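Local coordinates for protein acyl-coenzyme A oxidase 1 (Yarrowia lipolytica, PDB 5Y9D) that oxidises acyl-CoA to trans-2-enoyl-CoA with FAD as cofactor and molecular oxygen as electron acceptor, yielding hydrogen peroxide in peroxisomal fatty acid beta-oxidation, at residues A[500-504]-A[521-525]. Numbering follows the deposited sequence.
Sequences DKSKI and FLVEA
Glu-524 reaches out from helix 519-544 to the loop 500-504 and takes the backbone N-H of Lys-503 on its carboxylate. The bond from Lys-503 N to Glu-524 OE2 measures 3.0 Å and is nearly straight, 165° at the hydrogen. The donor nevertheless comes from above the carboxylate plane, 53° out of it. The same oxygen also sits 3.3 Å from Ser-502 CA. Nearer the helix the contact turns apolar: the branch methyl CG2 of Ile-504 rests on the Glu-524 methylene, CG2 to CG 3.6 Å. That methyl also reaches the ring of Phe-521, its CG2 4.1 Å from CE1, and so bridges residues about one helical turn apart. Glu-524 leaves the helix with CG anti to the backbone N (chi1 -178°), then bends at chi2 to bring OE2 to the loop. Lys-503 CB lies across the carboxylate end, 4.0 Å from Glu-524 CD, while the extended lysine chain carries the ammonium away. Within the loop, Ser-502 OG makes a weak hydrogen bond to Ile-504 O. Farther along the same helix, Arg-531 forms a long, weak ion pair with Glu-524 OE2, and Ser-502 packs on Thr-528 and Arg-531. Shortened to an alanine, Glu-524 would probably leave the Lys-503 N-H without this acceptor and Ile-504 CG2 without the CG it packs on. At this surface site, away from the flavin, the main-chain N-H and, weakly, Arg-531 both draw on OE2, which would probably keep the carboxylate ionised and tie the irregular loop to the helix.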
loop_
_atom_site.group_PDB
_atom_site.type_symbol
_atom_site.label_atom_id
_atom_site.label_comp_id
_atom_site.label_asym_id
_atom_site.label_seq_id
_atom_site.Cartn_x
_atom_site.Cartn_y
_atom_site.Cartn_z
ATOM N N ASP A 500 23.837 27.390 11.834
ATOM C CA ASP A 500 23.571 28.756 11.367
ATOM C C ASP A 500 22.244 29.397 11.783
ATOM O O ASP A 500 21.293 28.703 12.081
ATOM C CB ASP A 500 23.694 28.801 9.846
ATOM C CG ASP A 500 24.950 28.130 9.346
ATOM O OD1 ASP A 500 26.013 28.325 9.957
ATOM O OD2 ASP A 500 24.884 27.405 8.341
ATOM N N LYS A 501 22.191 30.730 11.796
ATOM C CA LYS A 501 20.921 31.454 12.006
ATOM C C LYS A 501 20.194 31.547 10.654
ATOM O O LYS A 501 20.837 31.693 9.600
ATOM C CB LYS A 501 21.168 32.862 12.573
ATOM C CG LYS A 501 20.242 33.258 13.723
ATOM C CD LYS A 501 21.044 33.703 14.962
ATOM C CE LYS A 501 20.402 33.290 16.288
ATOM N NZ LYS A 501 21.424 32.874 17.296
ATOM N N SER A 502 18.870 31.468 10.653
ATOM C CA SER A 502 18.193 31.512 9.371
ATOM C C SER A 502 18.411 32.878 8.712
ATOM O O SER A 502 18.497 33.924 9.369
ATOM C CB SER A 502 16.701 31.127 9.444
ATOM O OG SER A 502 15.841 32.194 9.780
ATOM N N LYS A 503 18.555 32.838 7.400
ATOM C CA LYS A 503 18.728 34.038 6.638
ATOM C C LYS A 503 17.361 34.646 6.323
ATOM O O LYS A 503 17.310 35.719 5.726
ATOM C CB LYS A 503 19.525 33.747 5.369
ATOM C CG LYS A 503 20.936 33.265 5.656
ATOM C CD LYS A 503 21.774 33.244 4.393
ATOM C CE LYS A 503 23.266 33.154 4.715
ATOM N NZ LYS A 503 24.101 33.535 3.536
ATOM N N ILE A 504 16.265 34.002 6.753
ATOM C CA ILE A 504 14.925 34.539 6.484
ATOM C C ILE A 504 14.183 34.982 7.754
ATOM O O ILE A 504 14.271 34.343 8.786
ATOM C CB ILE A 504 14.053 33.573 5.609
ATOM C CG1 ILE A 504 13.085 32.706 6.428
ATOM C CG2 ILE A 504 14.914 32.703 4.694
ATOM C CD1 ILE A 504 11.650 33.211 6.446
ATOM N N PHE A 521 16.217 30.247 -1.633
ATOM C CA PHE A 521 15.222 30.528 -0.629
ATOM C C PHE A 521 14.566 29.238 -0.132
ATOM O O PHE A 521 14.313 29.085 1.067
ATOM C CB PHE A 521 14.157 31.491 -1.148
ATOM C CG PHE A 521 13.041 31.692 -0.179
ATOM C CD1 PHE A 521 13.142 32.643 0.821
ATOM C CD2 PHE A 521 11.929 30.856 -0.204
ATOM C CE1 PHE A 521 12.126 32.787 1.748
ATOM C CE2 PHE A 521 10.915 30.989 0.720
ATOM C CZ PHE A 521 11.015 31.959 1.699
ATOM N N LEU A 522 14.277 28.323 -1.054
ATOM C CA LEU A 522 13.579 27.084 -0.711
ATOM C C LEU A 522 14.490 26.281 0.182
ATOM O O LEU A 522 14.090 25.852 1.266
ATOM C CB LEU A 522 13.186 26.300 -1.969
ATOM C CG LEU A 522 12.180 27.073 -2.825
ATOM C CD1 LEU A 522 12.000 26.478 -4.209
ATOM C CD2 LEU A 522 10.860 27.207 -2.095
ATOM N N VAL A 523 15.735 26.150 -0.249
ATOM C CA VAL A 523 16.737 25.433 0.544
ATOM C C VAL A 523 16.759 25.983 1.970
ATOM O O VAL A 523 16.506 25.261 2.934
ATOM C CB VAL A 523 18.139 25.524 -0.090
ATOM C CG1 VAL A 523 19.210 25.023 0.865
ATOM C CG2 VAL A 523 18.192 24.717 -1.380
ATOM N N GLU A 524 17.011 27.281 2.062
ATOM C CA GLU A 524 17.093 27.999 3.317
ATOM C C GLU A 524 15.805 27.841 4.100
ATOM O O GLU A 524 15.833 27.723 5.323
ATOM C CB GLU A 524 17.404 29.483 3.050
ATOM C CG GLU A 524 17.576 30.343 4.303
ATOM C CD GLU A 524 18.647 29.807 5.237
ATOM O OE1 GLU A 524 19.604 29.205 4.707
ATOM O OE2 GLU A 524 18.541 29.968 6.483
ATOM N N ALA A 525 14.664 27.804 3.409
ATOM C CA ALA A 525 13.398 27.620 4.112
ATOM C C ALA A 525 13.371 26.254 4.745
ATOM O O ALA A 525 12.908 26.081 5.891
ATOM C CB ALA A 525 12.220 27.790 3.184
#